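Local coordinates for protein spartin (Homo sapiens, PDB 4U7I) that acts as a lipophagy receptor and lipid transfer protein in lipid droplet turnover, and binds the ESCRT-III protein IST1 through the MIT domain described here, at residues F18-K23 with K37-Q42; H46-I51 with E77-V82. All coordinates share one frame; numbering follows the deposited sequence.

Interaction 1 of 2, residues F18-K23 with K37-Q42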
loop_
_atom_site.group_PDB
_atom_site.type_symbol
_atom_site.label_atom_id
_atom_site.label_comp_id
_atom_site.label_asym_id
_atom_site.label_seq_id
_atom_site.Cartn_x
_atom_site.Cartn_y
_atom_site.Cartn_z
ATOM N N PHE A 18 -3.459 -1.312 3.593
ATOM C CA PHE A 18 -2.815 -2.480 4.202
ATOM C C PHE A 18 -3.757 -3.666 4.193
ATOM O O PHE A 18 -3.358 -4.796 3.897
ATOM C CB PHE A 18 -2.381 -2.205 5.636
ATOM C CG PHE A 18 -1.676 -3.362 6.262
ATOM C CD1 PHE A 18 -0.316 -3.517 6.115
ATOM C CD2 PHE A 18 -2.387 -4.306 6.989
ATOM C CE1 PHE A 18 0.340 -4.597 6.689
ATOM C CE2 PHE A 18 -1.748 -5.384 7.557
ATOM C CZ PHE A 18 -0.386 -5.531 7.405
ATOM N N LEU A 19 -5.010 -3.406 4.540
ATOM C CA LEU A 19 -6.021 -4.458 4.552
ATOM C C LEU A 19 -6.067 -5.183 3.196
ATOM O O LEU A 19 -5.990 -6.410 3.122
ATOM C CB LEU A 19 -7.387 -3.855 4.901
ATOM C CG LEU A 19 -8.568 -4.813 5.073
ATOM C CD1 LEU A 19 -9.606 -4.167 5.982
ATOM C CD2 LEU A 19 -9.208 -5.162 3.730
ATOM N N PHE A 20 -6.164 -4.419 2.116
ATOM C CA PHE A 20 -6.311 -5.032 0.790
ATOM C C PHE A 20 -5.018 -5.615 0.244
ATOM O O PHE A 20 -5.032 -6.686 -0.374
ATOM C CB PHE A 20 -6.902 -4.019 -0.197
ATOM C CG PHE A 20 -8.367 -3.855 -0.039
ATOM C CD1 PHE A 20 -9.224 -4.846 -0.482
ATOM C CD2 PHE A 20 -8.905 -2.753 0.610
ATOM C CE1 PHE A 20 -10.578 -4.736 -0.327
ATOM C CE2 PHE A 20 -10.273 -2.634 0.772
ATOM C CZ PHE A 20 -11.112 -3.627 0.306
ATOM N N VAL A 21 -3.889 -4.965 0.497
ATOM C CA VAL A 21 -2.629 -5.507 -0.000
ATOM C C VAL A 21 -2.298 -6.798 0.755
ATOM O O VAL A 21 -1.821 -7.767 0.164
ATOM C CB VAL A 21 -1.496 -4.492 0.114
ATOM C CG1 VAL A 21 -0.184 -5.139 -0.278
ATOM C CG2 VAL A 21 -1.797 -3.305 -0.790
ATOM N N ASN A 22 -2.629 -6.845 2.041
ATOM C CA ASN A 22 -2.441 -8.067 2.817
ATOM C C ASN A 22 -3.326 -9.197 2.291
ATOM O O ASN A 22 -2.869 -10.340 2.166
ATOM C CB ASN A 22 -2.729 -7.811 4.300
ATOM C CG ASN A 22 -2.553 -9.052 5.152
ATOM O OD1 ASN A 22 -1.440 -9.556 5.305
ATOM N ND2 ASN A 22 -3.649 -9.547 5.717
ATOM N N LYS A 23 -4.592 -8.890 1.992
ATOM C CA LYS A 23 -5.473 -9.899 1.396
ATOM C C LYS A 23 -4.892 -10.364 0.062
ATOM O O LYS A 23 -4.875 -11.562 -0.254
ATOM C CB LYS A 23 -6.884 -9.355 1.192
ATOM C CG LYS A 23 -7.658 -9.161 2.473
ATOM C CD LYS A 23 -9.025 -8.544 2.194
ATOM C CE LYS A 23 -9.851 -9.388 1.245
ATOM N NZ LYS A 23 -10.219 -10.689 1.869
ATOM N N LYS A 37 -5.240 -10.300 -7.862
ATOM C CA LYS A 37 -5.231 -9.114 -8.716
ATOM C C LYS A 37 -6.325 -8.157 -8.280
ATOM O O LYS A 37 -6.134 -6.940 -8.280
ATOM C CB LYS A 37 -5.415 -9.499 -10.194
ATOM C CG LYS A 37 -4.215 -10.225 -10.788
ATOM C CD LYS A 37 -4.312 -10.366 -12.303
ATOM C CE LYS A 37 -5.229 -11.494 -12.711
ATOM N NZ LYS A 37 -5.010 -11.908 -14.134
ATOM N N ASN A 38 -7.464 -8.724 -7.891
ATOM C CA ASN A 38 -8.604 -7.940 -7.411
ATOM C C ASN A 38 -8.243 -7.094 -6.193
ATOM O O ASN A 38 -8.489 -5.890 -6.161
ATOM C CB ASN A 38 -9.767 -8.854 -7.055
ATOM C CG ASN A 38 -10.958 -8.088 -6.512
ATOM O OD1 ASN A 38 -11.228 -6.964 -6.931
ATOM N ND2 ASN A 38 -11.670 -8.692 -5.568
ATOM N N TYR A 39 -7.670 -7.734 -5.185
ATOM C CA TYR A 39 -7.310 -7.024 -3.963
ATOM C C TYR A 39 -6.201 -6.036 -4.215
ATOM O O TYR A 39 -6.220 -4.931 -3.677
ATOM C CB TYR A 39 -6.918 -8.007 -2.872
ATOM C CG TYR A 39 -8.019 -8.991 -2.571
ATOM C CD1 TYR A 39 -9.340 -8.583 -2.496
ATOM C CD2 TYR A 39 -7.737 -10.329 -2.387
ATOM C CE1 TYR A 39 -10.349 -9.496 -2.235
ATOM C CE2 TYR A 39 -8.729 -11.242 -2.117
ATOM C CZ TYR A 39 -10.030 -10.828 -2.046
ATOM O OH TYR A 39 -11.005 -11.769 -1.790
ATOM N N TYR A 40 -5.228 -6.419 -5.040
ATOM C CA TYR A 40 -4.128 -5.519 -5.330
ATOM C C TYR A 40 -4.646 -4.233 -5.967
ATOM O O TYR A 40 -4.198 -3.137 -5.613
ATOM C CB TYR A 40 -3.090 -6.179 -6.249
ATOM C CG TYR A 40 -2.209 -7.248 -5.617
ATOM C CD1 TYR A 40 -1.876 -7.221 -4.264
ATOM C CD2 TYR A 40 -1.697 -8.283 -6.395
ATOM C CE1 TYR A 40 -1.046 -8.203 -3.709
ATOM C CE2 TYR A 40 -0.891 -9.273 -5.840
ATOM C CZ TYR A 40 -0.574 -9.231 -4.507
ATOM O OH TYR A 40 0.237 -10.220 -3.975
ATOM N N LYS A 41 -5.575 -4.356 -6.915
ATOM C CA LYS A 41 -6.104 -3.167 -7.570
ATOM C C LYS A 41 -6.849 -2.296 -6.569
ATOM O O LYS A 41 -6.776 -1.070 -6.636
ATOM C CB LYS A 41 -7.011 -3.541 -8.743
ATOM C CG LYS A 41 -6.234 -4.036 -9.955
ATOM C CD LYS A 41 -7.133 -4.319 -11.143
ATOM C CE LYS A 41 -7.939 -5.566 -10.929
ATOM N N GLN A 42 -7.561 -2.915 -5.632
ATOM C CA GLN A 42 -8.247 -2.118 -4.623
ATOM C C GLN A 42 -7.220 -1.432 -3.742
ATOM O O GLN A 42 -7.380 -0.265 -3.391
ATOM C CB GLN A 42 -9.201 -2.970 -3.784
ATOM C CG GLN A 42 -10.340 -3.535 -4.600
ATOM C CD GLN A 42 -11.331 -4.284 -3.756
ATOM O OE1 GLN A 42 -12.033 -3.690 -2.933
ATOM N NE2 GLN A 42 -11.393 -5.603 -3.942
#
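Phe20 and Tyr39 stand between two antiparallel helices of the spartin MIT domain, and each ring has a methylene of the other helix laid over one of its faces. The short axes run at 158° to each other and come within 7.6 Å, a close approach that brings backbone into the contact: Phe20 O lies 3.4 Å from Tyr39 CB. The two rings do not stack. Tyr39 CD1 meets the edge of the Phe20 ring near its plane, 4.2 Å from Phe20 CD1.

Over one face of Phe20 sits Gln42, whose CB makes a CH-pi contact 4.0 Å from the Phe20 ring centroid. From there the extended Gln42 chain brings its amide obliquely past the ring, with OE1 3.2 Å from Phe20 CE1 and the amide plane turned 43° from that of the ring. A weak bond from Gln42 NE2 to Asn38 OD1 ties the amide back to its own helix. Leu19 CD2 covers the opposite face of Phe20.

Lys23 treats Tyr39 in a similar way. Its chain bends at its third and fourth torsions, which folds CE over the Tyr39 face, 3.7 Å from the ring centroid, and leaves NZ in an off-centre cation-pi position 4.4 Å from the same centroid. The phenol OH of Tyr39 is hydrogen-bonded to Glu35, so a carboxylate and an ammonium group may both polarise this ring.

Deeper in, the edge of the buried Tyr40 ring faces Val21 O, while Tyr40 OH bonds to Asp28. The contact thus joins helix 5-29 to helix 33-51, and on its inner side Val21 and Tyr40 pack against Val82 of helix 63-90 and against the bound IST1 peptide.

Interaction 2 of 2, residues H46-I51 with E77-V82; sequences HLLRGI and ETLQNV
In the three-helix bundle of the MIT domain, helix 33-51 and helix 63-90 meet here as an antiparallel pair, their short axes 150° apart and 10.0 Å at closest approach. At that spacing the contact is made mostly by aliphatic branches, with no hydrogen bond across it.

The buried half belongs to Leu47. Its CG lies anti to the carbonyl carbon, and CD1 reaches across to the backbone of the facing helix, 3.7 Å from Leu79 CA. The same methyl meets Thr78 CG2 at 4.0 Å and, more loosely, Val82 CG2. Thr78 holds CG2 anti to its own backbone N, with OG1 turned to a weak hydrogen bond with Lys74 O. Ala17 of helix 5-29 and an aromatic side chain of the bound peptide also pack on Leu47, so this methyl cluster adjoins the IST1-binding groove.

Toward solvent the packing thins to contacts between side-chain ends. Leu79 has CG anti to its backbone N (chi1 172°), and its CD2 takes both partners on this side. The exposed Leu48 crosses Leu79 at about a right angle and touches it through CD2 alone, 3.8 Å from Leu79 CD2; Ile51 comes in obliquely. On another side of helix 33-51, Arg49 NH2 donates a nearly straight hydrogen bond (167°) to His46 ND1, lying in the imidazole plane, which fixes this nitrogen as the acceptor. Back at the interface, the Ile51 chain ends with CD1 3.7 Å from Leu79 CD2.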
loop_
_atom_site.group_PDB
_atom_site.type_symbol
_atom_site.label_atom_id
_atom_site.label_comp_id
_atom_site.label_asym_id
_atom_site.label_seq_id
_atom_site.Cartn_x
_atom_site.Cartn_y
_atom_site.Cartn_z
ATOM N N HIS A 46 -6.463 2.851 -2.795
ATOM C CA HIS A 46 -6.276 3.459 -1.482
ATOM C C HIS A 46 -4.885 4.058 -1.340
ATOM O O HIS A 46 -4.737 5.139 -0.759
ATOM C CB HIS A 46 -6.532 2.434 -0.383
ATOM C CG HIS A 46 -7.921 1.882 -0.412
ATOM N ND1 HIS A 46 -9.027 2.658 -0.147
ATOM C CD2 HIS A 46 -8.387 0.648 -0.706
ATOM C CE1 HIS A 46 -10.117 1.921 -0.268
ATOM N NE2 HIS A 46 -9.758 0.698 -0.609
ATOM N N LEU A 47 -3.865 3.372 -1.856
ATOM C CA LEU A 47 -2.495 3.888 -1.735
ATOM C C LEU A 47 -2.389 5.227 -2.457
ATOM O O LEU A 47 -1.842 6.203 -1.927
ATOM C CB LEU A 47 -1.457 2.908 -2.310
ATOM C CG LEU A 47 -1.307 1.599 -1.531
ATOM C CD1 LEU A 47 -0.635 0.563 -2.394
ATOM C CD2 LEU A 47 -0.495 1.846 -0.272
ATOM N N LEU A 48 -2.914 5.268 -3.675
ATOM C CA LEU A 48 -2.840 6.482 -4.481
ATOM C C LEU A 48 -3.479 7.662 -3.770
ATOM O O LEU A 48 -2.942 8.768 -3.782
ATOM C CB LEU A 48 -3.515 6.277 -5.837
ATOM C CG LEU A 48 -2.772 5.436 -6.875
ATOM C CD1 LEU A 48 -3.712 5.148 -8.035
ATOM C CD2 LEU A 48 -1.497 6.133 -7.361
ATOM N N ARG A 49 -4.624 7.426 -3.141
ATOM C CA ARG A 49 -5.324 8.517 -2.479
ATOM C C ARG A 49 -4.525 9.062 -1.302
ATOM O O ARG A 49 -4.410 10.276 -1.134
ATOM C CB ARG A 49 -6.696 8.063 -1.993
ATOM C CG ARG A 49 -7.486 9.186 -1.334
ATOM C CD ARG A 49 -8.899 8.750 -1.015
ATOM N NE ARG A 49 -8.925 7.707 0.006
ATOM C CZ ARG A 49 -9.049 6.408 -0.252
ATOM N NH1 ARG A 49 -9.158 5.984 -1.504
ATOM N NH2 ARG A 49 -9.069 5.534 0.746
ATOM N N GLY A 50 -4.004 8.163 -0.478
ATOM C CA GLY A 50 -3.231 8.555 0.693
ATOM C C GLY A 50 -1.985 9.330 0.301
ATOM O O GLY A 50 -1.618 10.309 0.947
ATOM N N ILE A 51 -1.341 8.895 -0.776
ATOM C CA ILE A 51 -0.099 9.513 -1.240
ATOM C C ILE A 51 -0.374 10.899 -1.821
ATOM O O ILE A 51 0.472 11.798 -1.759
ATOM C CB ILE A 51 0.596 8.604 -2.281
ATOM C CG1 ILE A 51 1.142 7.358 -1.586
ATOM C CG2 ILE A 51 1.724 9.334 -2.992
ATOM C CD1 ILE A 51 1.437 6.188 -2.542
ATOM N N GLU A 77 6.252 3.131 -1.098
ATOM C CA GLU A 77 7.086 1.951 -1.278
ATOM C C GLU A 77 6.222 0.750 -1.652
ATOM O O GLU A 77 6.541 -0.022 -2.555
ATOM C CB GLU A 77 7.873 1.667 -0.006
ATOM C CG GLU A 77 8.712 0.415 -0.051
ATOM C CD GLU A 77 9.719 0.371 1.078
ATOM O OE1 GLU A 77 9.962 1.435 1.689
ATOM O OE2 GLU A 77 10.260 -0.720 1.357
ATOM N N THR A 78 5.114 0.597 -0.944
ATOM C CA THR A 78 4.229 -0.520 -1.195
ATOM C C THR A 78 3.534 -0.374 -2.534
ATOM O O THR A 78 3.345 -1.361 -3.250
ATOM C CB THR A 78 3.212 -0.649 -0.058
ATOM O OG1 THR A 78 3.900 -1.164 1.082
ATOM C CG2 THR A 78 2.077 -1.589 -0.427
ATOM N N LEU A 79 3.181 0.854 -2.897
ATOM C CA LEU A 79 2.536 1.079 -4.189
ATOM C C LEU A 79 3.443 0.589 -5.320
ATOM O O LEU A 79 2.975 -0.043 -6.272
ATOM C CB LEU A 79 2.193 2.557 -4.377
ATOM C CG LEU A 79 1.689 2.976 -5.760
ATOM C CD1 LEU A 79 0.381 2.285 -6.118
ATOM C CD2 LEU A 79 1.521 4.482 -5.841
ATOM N N GLN A 80 4.738 0.862 -5.208
ATOM C CA GLN A 80 5.698 0.360 -6.190
ATOM C C GLN A 80 5.668 -1.165 -6.253
ATOM O O GLN A 80 5.570 -1.747 -7.330
ATOM C CB GLN A 80 7.117 0.825 -5.865
ATOM C CG GLN A 80 7.298 2.321 -5.859
ATOM C CD GLN A 80 8.667 2.715 -5.335
ATOM O OE1 GLN A 80 9.589 1.896 -5.294
ATOM N NE2 GLN A 80 8.802 3.968 -4.918
ATOM N N ASN A 81 5.737 -1.809 -5.095
ATOM C CA ASN A 81 5.740 -3.277 -5.052
ATOM C C ASN A 81 4.451 -3.904 -5.585
ATOM O O ASN A 81 4.503 -4.897 -6.321
ATOM C CB ASN A 81 5.993 -3.769 -3.630
ATOM C CG ASN A 81 7.368 -3.380 -3.121
ATOM O OD1 ASN A 81 8.296 -3.188 -3.907
ATOM N ND2 ASN A 81 7.504 -3.249 -1.809
ATOM N N VAL A 82 3.304 -3.336 -5.211
ATOM C CA VAL A 82 2.011 -3.863 -5.675
ATOM C C VAL A 82 1.876 -3.691 -7.183
ATOM O O VAL A 82 1.414 -4.595 -7.898
ATOM C CB VAL A 82 0.815 -3.174 -4.972
ATOM C CG1 VAL A 82 -0.511 -3.680 -5.531
ATOM C CG2 VAL A 82 0.866 -3.424 -3.469
#

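From the N terminus, helix 5-29 runs out, a short turn reverses the chain, and helix 33-51 returns along it; interaction 1 closes this hairpin. The chain then leaves helix 33-51 at its C-terminal end, passes through a longer connection and enters helix 63-90, which folds back so that interaction 2 closes a second, larger loop. The two loops follow in series, neither nested nor crossed, and share helix 33-51. The centres of interactions 1 and 2 are about 11 Å apart, yet the contacts touch: Phe20 CE2 lies 3.6 Å from His46 NE2. Both also share the packing round Val82 that ties helix 5-29 to helix 63-90 and completes the three-helix bundle.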